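Local structure of lombricine kinase (Urechis caupo, 3JPZ) at residues Tyr14-Cys19 against Ser51-Asn57; Lys36-Val42 against Asp65-Val71; Tyr129-Cys133 against Ser192-Arg196. The protein probably transfers a phosphoryl group reversibly between ATP and the guanidino compound lombricine, as a phosphagen kinase of the ATP:guanido phosphotransferase family. All blocks are in the same frame, centred on the assembly; numbering follows the deposited sequence. Where two conformers were deposited one is given.

In the fold
All three contacts tie loops to loops or helix ends. Interactions 1 and 2 lie within the small N-terminal domain, while interaction 3 joins the loop after strand 113-122 to the one that follows helix 187-191 and is the most buried. Helix 44-53 is common ground: its C-terminal end belongs to interaction 1, and its flank touches side chains of the other two. The chemistry differs accordingly. Partly buried interaction 1 uses a histidine, one backbone bond and a tyrosine-serine hydroxyl pair, interaction 2, also partly buried, centres on an aspartate, and interaction 3 gathers carbonyl oxygens round an arginine. Interactions 2 and 3 touch (Asp-65 C to Tyr-129 CE2, 3.5 Å), whereas interaction 1 stands apart.

Interaction 1 of 3, residues Tyr14-Cys19 against Ser51-Asn57; sequences YANHGC and SVDNFGN. With NO3 (nitrate ion), chain D.
Segment 14-19 is irregular and opens with a type II beta turn from Tyr-14 to His-17, closed by His-17 N to Tyr-14 O (3.0 Å), with Asn-16 at positive phi (71/19). Residues 51-53 end helix 44-53; Asn-54 leaves helical phi/psi and 54-57 run on as a loop. The closest CA pair is His-17 with Phe-55, 4.4 Å apart; Gly-18 and Asn-57 follow at 4.6 Å. One backbone bond crosses, Gly-18 N to Phe-55 O (2.9 Å). A side chain on Gly-18 would collide with Asn-57 OD1, so glycine suits this close approach. His-17 (chi1 m) uses both ring nitrogens: NE2 donates to Val-52 O at 2.6 Å and ND1 to Ala-15 O at 3.0 Å, bracing its own turn. Phe-55 (chi1 m) covers one face of the imidazole, centroids 3.9 Å apart and planes at 35°. Tyr-14 (chi1 m) donates from OH to Ser-51 OG (2.7 Å), which also bonds to Ile-48 O. An Asx turn, Gly-56 N to Asn-54 OD1 (3.1 Å), shapes the exit loop, and Asn-54 ND2 donates to O1 of a nitrate (3.0 Å), probably from the crystallisation liquor. The histidine thus brackets the end of helix 44-53 in the N-terminal domain, beside Val-21 of helix 20-24 and at the subunit interface, where Asp-197 N of the second subunit bonds to Asp-53 OD1 and its Trp-198 packs on Phe-55.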
loop_
_atom_site.group_PDB
_atom_site.type_symbol
_atom_site.label_atom_id
_atom_site.label_comp_id
_atom_site.label_asym_id
_atom_site.label_seq_id
_atom_site.Cartn_x
_atom_site.Cartn_y
_atom_site.Cartn_z
ATOM N N TYR A 14 15.895 4.050 11.677
ATOM C CA TYR A 14 15.659 2.658 12.009
ATOM C C TYR A 14 15.472 2.470 13.511
ATOM O O TYR A 14 15.495 1.352 14.004
ATOM C CB TYR A 14 16.793 1.779 11.478
ATOM C CG TYR A 14 16.656 1.500 9.995
ATOM C CD1 TYR A 14 17.561 2.008 9.076
ATOM C CD2 TYR A 14 15.589 0.751 9.515
ATOM C CE1 TYR A 14 17.421 1.752 7.716
ATOM C CE2 TYR A 14 15.437 0.499 8.157
ATOM C CZ TYR A 14 16.351 1.001 7.265
ATOM O OH TYR A 14 16.185 0.743 5.913
ATOM N N ALA A 15 15.284 3.569 14.229
ATOM C CA ALA A 15 14.997 3.488 15.648
ATOM C C ALA A 15 13.721 2.686 15.815
ATOM O O ALA A 15 12.721 2.934 15.132
ATOM C CB ALA A 15 14.844 4.882 16.253
ATOM N N ASN A 16 13.777 1.693 16.695
ATOM C CA ASN A 16 12.606 0.897 17.037
ATOM C C ASN A 16 12.186 -0.028 15.894
ATOM O O ASN A 16 11.056 -0.505 15.854
ATOM C CB ASN A 16 11.448 1.814 17.440
ATOM C CG ASN A 16 11.787 2.694 18.634
ATOM O OD1 ASN A 16 11.947 2.207 19.759
ATOM N ND2 ASN A 16 11.894 3.997 18.397
ATOM N N HIS A 17 13.108 -0.270 14.968
ATOM C CA HIS A 17 12.879 -1.201 13.869
ATOM C C HIS A 17 13.620 -2.505 14.120
ATOM O O HIS A 17 14.834 -2.507 14.322
ATOM C CB HIS A 17 13.359 -0.608 12.546
ATOM C CG HIS A 17 12.402 0.359 11.930
ATOM N ND1 HIS A 17 12.082 1.565 12.513
ATOM C CD2 HIS A 17 11.708 0.305 10.768
ATOM C CE1 HIS A 17 11.229 2.212 11.737
ATOM N NE2 HIS A 17 10.985 1.469 10.673
ATOM N N GLY A 18 12.887 -3.611 14.098
ATOM C CA GLY A 18 13.479 -4.925 14.255
ATOM C C GLY A 18 13.822 -5.550 12.915
ATOM O O GLY A 18 14.079 -6.748 12.834
ATOM N N CYS A 19 13.851 -4.736 11.862
ATOM C CA CYS A 19 14.161 -5.242 10.519
ATOM C C CYS A 19 15.637 -5.602 10.347
ATOM O O CYS A 19 16.522 -4.898 10.820
ATOM C CB CYS A 19 13.768 -4.218 9.455
ATOM S SG CYS A 19 14.633 -2.638 9.604
ATOM N N SER A 51 11.510 -2.242 4.750
ATOM C CA SER A 51 12.278 -2.223 5.991
ATOM C C SER A 51 11.995 -0.965 6.810
ATOM O O SER A 51 12.160 -0.958 8.027
ATOM C CB SER A 51 13.776 -2.319 5.693
ATOM O OG SER A 51 14.285 -1.093 5.206
ATOM N N VAL A 52 11.554 0.092 6.145
ATOM C CA VAL A 52 11.257 1.334 6.825
ATOM C C VAL A 52 9.816 1.353 7.348
ATOM O O VAL A 52 9.582 1.732 8.501
ATOM C CB VAL A 52 11.506 2.542 5.893
ATOM C CG1 VAL A 52 11.502 3.846 6.685
ATOM C CG2 VAL A 52 12.826 2.374 5.157
ATOM N N ASP A 53 8.863 0.935 6.512
ATOM C CA ASP A 53 7.436 0.972 6.854
ATOM C C ASP A 53 7.088 0.062 8.024
ATOM O O ASP A 53 6.253 0.399 8.870
ATOM C CB ASP A 53 6.589 0.530 5.666
ATOM C CG ASP A 53 6.740 1.441 4.462
ATOM O OD1 ASP A 53 6.854 2.669 4.643
ATOM O OD2 ASP A 53 6.739 0.922 3.331
ATOM N N ASN A 54 7.717 -1.106 8.039
ATOM C CA ASN A 54 7.424 -2.134 9.017
ATOM C C ASN A 54 8.401 -2.011 10.176
ATOM O O ASN A 54 9.612 -2.006 9.978
ATOM C CB ASN A 54 7.529 -3.514 8.354
ATOM C CG ASN A 54 7.027 -4.639 9.247
ATOM O OD1 ASN A 54 6.650 -4.417 10.394
ATOM N ND2 ASN A 54 7.026 -5.858 8.718
ATOM N N PHE A 55 7.870 -1.896 11.387
ATOM C CA PHE A 55 8.701 -1.676 12.559
ATOM C C PHE A 55 9.110 -2.985 13.229
ATOM O O PHE A 55 10.018 -3.007 14.065
ATOM C CB PHE A 55 7.973 -0.777 13.564
ATOM C CG PHE A 55 8.072 0.691 13.253
ATOM C CD1 PHE A 55 7.442 1.223 12.135
ATOM C CD2 PHE A 55 8.764 1.547 14.098
ATOM C CE1 PHE A 55 7.519 2.579 11.853
ATOM C CE2 PHE A 55 8.850 2.906 13.822
ATOM C CZ PHE A 55 8.220 3.421 12.695
ATOM N N GLY A 56 8.448 -4.075 12.857
ATOM C CA GLY A 56 8.678 -5.354 13.504
ATOM C C GLY A 56 9.752 -6.232 12.883
ATOM O O GLY A 56 10.472 -5.842 11.964
ATOM N N ASN A 57 9.832 -7.446 13.415
ATOM C CA ASN A 57 10.807 -8.423 12.959
ATOM C C ASN A 57 10.552 -8.885 11.537
ATOM O O ASN A 57 9.694 -9.723 11.269
ATOM C CB ASN A 57 10.846 -9.602 13.920
ATOM C CG ASN A 57 11.073 -9.161 15.339
ATOM O OD1 ASN A 57 11.812 -8.212 15.584
ATOM N ND2 ASN A 57 10.426 -9.832 16.286
HETATM N N NO3 D . 8.440 -6.844 5.494
HETATM O O1 NO3 D . 7.218 -6.206 5.708
HETATM O O2 NO3 D . 9.627 -6.102 5.534
HETATM O O3 NO3 D . 8.472 -8.220 5.247
#

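Interaction 2 of 3, residues Lys36-Val42 against Asp65-Val71; sequences KKTAHGV and DEESYEV
Within the N-terminal domain, the loop between helices 27-33 and 44-53 is fastened to the turn leading into helix 68-71: a type I turn, Thr-38 to Gly-41, faces another, Asp-65 to Ser-68, with Thr-38 and Glu-67 the closest CA pair (5.9 Å). Asp-65 (chi1 p) divides its carboxylate: OD2 accepts from Thr-38 OG1 (2.8 Å), while OD1 takes Ser-68 OG (2.9 Å) and, weakly, Ser-68 N (2.8 Å), a capping bond. His-40 (chi1 m) turns ND1 to Asp-65 OD2 (2.7 Å), a His-carboxylate hydrogen bond. Thr-38 (chi1 p) makes an ST turn, OG1 accepting from His-40 N (3.0 Å), and also from Val-42 N (3.1 Å). Val-71 (t) brings CG2 4.0 Å from Thr-38 CG2; Val-47 of helix 44-53 packs on Val-42 and Ser-68. Lys-36 (m, t, p, t) bends over Val-71 so that NZ reaches Val-71 O (3.0 Å). A carboxylate is the natural hub: one side chain both caps the helix and gathers two donors from the opposing turn.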
loop_
_atom_site.group_PDB
_atom_site.type_symbol
_atom_site.label_atom_id
_atom_site.label_comp_id
_atom_site.label_asym_id
_atom_site.label_seq_id
_atom_site.Cartn_x
_atom_site.Cartn_y
_atom_site.Cartn_z
ATOM N N LYS A 36 22.518 5.147 -6.942
ATOM C CA LYS A 36 22.655 4.004 -7.832
ATOM C C LYS A 36 21.285 3.586 -8.352
ATOM O O LYS A 36 20.260 3.772 -7.691
ATOM C CB LYS A 36 23.320 2.823 -7.126
ATOM C CG LYS A 36 24.627 3.154 -6.440
ATOM C CD LYS A 36 25.431 1.898 -6.149
ATOM C CE LYS A 36 26.049 1.339 -7.425
ATOM N NZ LYS A 36 26.621 -0.018 -7.235
ATOM N N LYS A 37 21.277 3.028 -9.553
ATOM C CA LYS A 37 20.053 2.562 -10.165
ATOM C C LYS A 37 20.370 1.390 -11.073
ATOM O O LYS A 37 21.392 1.386 -11.755
ATOM C CB LYS A 37 19.398 3.682 -10.974
ATOM C CG LYS A 37 20.172 4.097 -12.221
ATOM C CD LYS A 37 19.317 4.945 -13.149
ATOM C CE LYS A 37 18.462 5.930 -12.363
ATOM N NZ LYS A 37 17.758 6.903 -13.238
ATOM N N THR A 38 19.492 0.395 -11.077
ATOM C CA THR A 38 19.622 -0.718 -12.003
ATOM C C THR A 38 19.218 -0.211 -13.373
ATOM O O THR A 38 18.846 0.947 -13.518
ATOM C CB THR A 38 18.692 -1.878 -11.633
ATOM O OG1 THR A 38 17.339 -1.508 -11.929
ATOM C CG2 THR A 38 18.826 -2.231 -10.150
ATOM N N ALA A 39 19.269 -1.080 -14.373
ATOM C CA ALA A 39 18.845 -0.711 -15.716
ATOM C C ALA A 39 17.334 -0.521 -15.774
ATOM O O ALA A 39 16.824 0.121 -16.687
ATOM C CB ALA A 39 19.290 -1.774 -16.726
ATOM N N HIS A 40 16.613 -1.078 -14.805
ATOM C CA HIS A 40 15.167 -0.903 -14.767
ATOM C C HIS A 40 14.766 0.202 -13.785
ATOM O O HIS A 40 13.579 0.424 -13.535
ATOM C CB HIS A 40 14.465 -2.217 -14.428
ATOM C CG HIS A 40 14.783 -3.334 -15.373
ATOM N ND1 HIS A 40 15.508 -4.444 -14.995
ATOM C CD2 HIS A 40 14.477 -3.512 -16.680
ATOM C CE1 HIS A 40 15.627 -5.261 -16.028
ATOM N NE2 HIS A 40 15.013 -4.717 -17.063
ATOM N N GLY A 41 15.760 0.889 -13.234
ATOM C CA GLY A 41 15.518 2.074 -12.432
ATOM C C GLY A 41 15.239 1.771 -10.975
ATOM O O GLY A 41 14.851 2.650 -10.209
ATOM N N VAL A 42 15.417 0.518 -10.586
ATOM C CA VAL A 42 15.324 0.160 -9.179
ATOM C C VAL A 42 16.401 0.908 -8.406
ATOM O O VAL A 42 17.552 0.967 -8.826
ATOM C CB VAL A 42 15.499 -1.347 -8.959
ATOM C CG1 VAL A 42 15.511 -1.663 -7.464
ATOM C CG2 VAL A 42 14.396 -2.108 -9.661
ATOM N N ASP A 65 14.216 -5.964 -9.185
ATOM C CA ASP A 65 14.575 -6.705 -10.386
ATOM C C ASP A 65 15.822 -7.556 -10.155
ATOM O O ASP A 65 16.436 -7.499 -9.093
ATOM C CB ASP A 65 14.767 -5.754 -11.575
ATOM C CG ASP A 65 15.988 -4.836 -11.432
ATOM O OD1 ASP A 65 16.684 -4.876 -10.397
ATOM O OD2 ASP A 65 16.254 -4.062 -12.380
ATOM N N GLU A 66 16.185 -8.353 -11.151
ATOM C CA GLU A 66 17.271 -9.308 -10.997
ATOM C C GLU A 66 18.550 -8.551 -10.696
ATOM O O GLU A 66 19.378 -8.983 -9.889
ATOM C CB GLU A 66 17.432 -10.140 -12.272
ATOM C CG GLU A 66 18.703 -10.951 -12.317
ATOM C CD GLU A 66 18.681 -12.019 -13.394
ATOM O OE1 GLU A 66 17.826 -11.951 -14.302
ATOM O OE2 GLU A 66 19.524 -12.928 -13.326
ATOM N N GLU A 67 18.676 -7.396 -11.338
ATOM C CA GLU A 67 19.870 -6.579 -11.254
ATOM C C GLU A 67 20.039 -6.015 -9.844
ATOM O O GLU A 67 21.131 -5.628 -9.444
ATOM C CB GLU A 67 19.793 -5.452 -12.286
ATOM C CG GLU A 67 20.060 -5.893 -13.735
ATOM C CD GLU A 67 18.861 -6.559 -14.414
ATOM O OE1 GLU A 67 17.806 -6.740 -13.771
ATOM O OE2 GLU A 67 18.974 -6.907 -15.609
ATOM N N SER A 68 18.951 -5.982 -9.091
ATOM C CA SER A 68 18.990 -5.492 -7.721
ATOM C C SER A 68 20.066 -6.178 -6.894
ATOM O O SER A 68 20.730 -5.543 -6.086
ATOM C CB SER A 68 17.637 -5.694 -7.049
ATOM O OG SER A 68 16.694 -4.761 -7.531
ATOM N N TYR A 69 20.241 -7.476 -7.091
ATOM C CA TYR A 69 21.207 -8.233 -6.295
ATOM C C TYR A 69 22.655 -7.805 -6.542
ATOM O O TYR A 69 23.503 -7.927 -5.666
ATOM C CB TYR A 69 21.024 -9.732 -6.540
ATOM C CG TYR A 69 19.787 -10.278 -5.866
ATOM C CD1 TYR A 69 19.813 -10.645 -4.529
ATOM C CD2 TYR A 69 18.590 -10.399 -6.551
ATOM C CE1 TYR A 69 18.689 -11.134 -3.903
ATOM C CE2 TYR A 69 17.464 -10.890 -5.936
ATOM C CZ TYR A 69 17.521 -11.258 -4.605
ATOM O OH TYR A 69 16.407 -11.749 -3.963
ATOM N N GLU A 70 22.949 -7.290 -7.727
ATOM C CA GLU A 70 24.310 -6.859 -7.996
ATOM C C GLU A 70 24.506 -5.361 -7.729
ATOM O O GLU A 70 25.473 -4.980 -7.088
ATOM C CB GLU A 70 24.740 -7.243 -9.413
ATOM C CG GLU A 70 23.771 -6.848 -10.498
ATOM C CD GLU A 70 24.417 -6.830 -11.869
ATOM O OE1 GLU A 70 25.219 -7.743 -12.163
ATOM O OE2 GLU A 70 24.124 -5.901 -12.652
ATOM N N VAL A 71 23.591 -4.516 -8.194
ATOM C CA VAL A 71 23.740 -3.073 -8.010
ATOM C C VAL A 71 23.744 -2.708 -6.527
ATOM O O VAL A 71 24.502 -1.843 -6.091
ATOM C CB VAL A 71 22.640 -2.286 -8.749
ATOM C CG1 VAL A 71 22.640 -0.820 -8.320
ATOM C CG2 VAL A 71 22.842 -2.399 -10.242
#

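Interaction 3 of 3, residues Tyr129-Cys133 against Ser192-Arg196; sequences YPPSC and SASVR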
loop_
_atom_site.group_PDB
_atom_site.type_symbol
_atom_site.label_atom_id
_atom_site.label_comp_id
_atom_site.label_asym_id
_atom_site.label_seq_id
_atom_site.Cartn_x
_atom_site.Cartn_y
_atom_site.Cartn_z
ATOM N N TYR A 129 10.554 -7.852 -11.107
ATOM C CA TYR A 129 9.688 -8.425 -10.096
ATOM C C TYR A 129 8.486 -7.528 -9.799
ATOM O O TYR A 129 8.489 -6.342 -10.116
ATOM C CB TYR A 129 10.483 -8.619 -8.812
ATOM C CG TYR A 129 11.622 -9.599 -8.927
ATOM C CD1 TYR A 129 11.412 -10.898 -9.384
ATOM C CD2 TYR A 129 12.902 -9.243 -8.541
ATOM C CE1 TYR A 129 12.455 -11.799 -9.470
ATOM C CE2 TYR A 129 13.946 -10.132 -8.629
ATOM C CZ TYR A 129 13.716 -11.410 -9.093
ATOM O OH TYR A 129 14.764 -12.293 -9.165
ATOM N N PRO A 130 7.459 -8.094 -9.155
ATOM C CA PRO A 130 6.229 -7.398 -8.755
ATOM C C PRO A 130 6.423 -6.036 -8.079
ATOM O O PRO A 130 5.593 -5.160 -8.270
ATOM C CB PRO A 130 5.588 -8.382 -7.779
ATOM C CG PRO A 130 6.002 -9.714 -8.306
ATOM C CD PRO A 130 7.403 -9.527 -8.825
ATOM N N PRO A 131 7.490 -5.856 -7.287
ATOM C CA PRO A 131 7.608 -4.541 -6.653
ATOM C C PRO A 131 7.805 -3.402 -7.655
ATOM O O PRO A 131 7.343 -2.293 -7.381
ATOM C CB PRO A 131 8.845 -4.690 -5.748
ATOM C CG PRO A 131 8.972 -6.170 -5.520
ATOM C CD PRO A 131 8.532 -6.784 -6.827
ATOM N N SER A 132 8.451 -3.677 -8.788
ATOM C CA SER A 132 8.882 -2.626 -9.706
ATOM C C SER A 132 8.389 -2.792 -11.144
ATOM O O SER A 132 8.659 -1.946 -11.986
ATOM C CB SER A 132 10.407 -2.556 -9.728
ATOM O OG SER A 132 10.918 -2.258 -8.443
ATOM N N CYS A 133 7.674 -3.872 -11.428
ATOM C CA CYS A 133 7.247 -4.149 -12.792
ATOM C C CYS A 133 6.090 -3.253 -13.211
ATOM O O CYS A 133 5.191 -2.964 -12.425
ATOM C CB CYS A 133 6.817 -5.607 -12.931
ATOM S SG CYS A 133 5.330 -6.006 -11.971
ATOM N N SER A 192 5.877 -2.979 -0.634
ATOM C CA SER A 192 6.790 -3.042 -1.782
ATOM C C SER A 192 6.087 -2.679 -3.093
ATOM O O SER A 192 6.664 -2.804 -4.175
ATOM C CB SER A 192 7.421 -4.436 -1.904
ATOM O OG SER A 192 6.444 -5.425 -2.166
ATOM N N ALA A 193 4.849 -2.219 -2.981
ATOM C CA ALA A 193 4.005 -1.961 -4.137
ATOM C C ALA A 193 3.955 -3.184 -5.034
ATOM O O ALA A 193 3.889 -3.061 -6.250
ATOM C CB ALA A 193 4.518 -0.756 -4.914
ATOM N N SER A 194 3.981 -4.370 -4.435
ATOM C CA SER A 194 3.935 -5.595 -5.214
ATOM C C SER A 194 2.509 -6.027 -5.529
ATOM O O SER A 194 2.304 -7.017 -6.221
ATOM C CB SER A 194 4.685 -6.712 -4.497
ATOM O OG SER A 194 6.083 -6.519 -4.599
ATOM N N VAL A 195 1.526 -5.274 -5.044
ATOM C CA VAL A 195 0.118 -5.584 -5.325
ATOM C C VAL A 195 -0.565 -4.552 -6.252
ATOM O O VAL A 195 -1.783 -4.437 -6.281
ATOM C CB VAL A 195 -0.704 -5.758 -4.014
ATOM C CG1 VAL A 195 -0.159 -6.917 -3.190
ATOM C CG2 VAL A 195 -0.703 -4.495 -3.180
ATOM N N ARG A 196 0.227 -3.832 -7.037
ATOM C CA ARG A 196 -0.315 -2.827 -7.952
ATOM C C ARG A 196 -1.153 -3.419 -9.077
ATOM O O ARG A 196 -0.848 -4.482 -9.599
ATOM C CB ARG A 196 0.818 -2.011 -8.567
ATOM C CG ARG A 196 1.268 -0.836 -7.731
ATOM C CD ARG A 196 2.601 -0.277 -8.227
ATOM N NE ARG A 196 3.576 -1.352 -8.389
ATOM C CZ ARG A 196 4.060 -1.767 -9.555
ATOM N NH1 ARG A 196 3.694 -1.185 -10.700
ATOM N NH2 ARG A 196 4.921 -2.761 -9.569
#
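One guanidinium gathers three backbone carbonyls of the 129-133 loop, one of them weakly. Arg-196 NH2 bonds to Pro-130 O (2.8 Å), to Cys-133 O (2.9 Å) and weakly to Pro-131 O (3.3 Å), while NH1 also reaches Cys-133 O at 2.9 Å. The remaining guanidinium nitrogen, NE, turns back to Ala-193 O (2.8 Å), which steadies the side chain across its own loop. Arginine suits this place because its planar head can serve several acceptors at once. The 192-196 segment leaves helix 187-191 through a Schellman motif: Ala-193, at positive phi, is the C-prime residue, with Ser-194 N bonded to Met-189 O and Ala-193 N to Val-190 O. Ser-194 OG then donates to Ser-192 OG (2.7 Å), itself bonded to Leu-188 O. Prolines, lacking an amide hydrogen, stiffen the facing turn and still offer their carbonyls; Pro-131 CA lies 4.1 Å from Ser-194 CA. Lys-46 of helix 44-53 adds NZ bonds to Pro-131 O and Ser-192 O, bridging both segments.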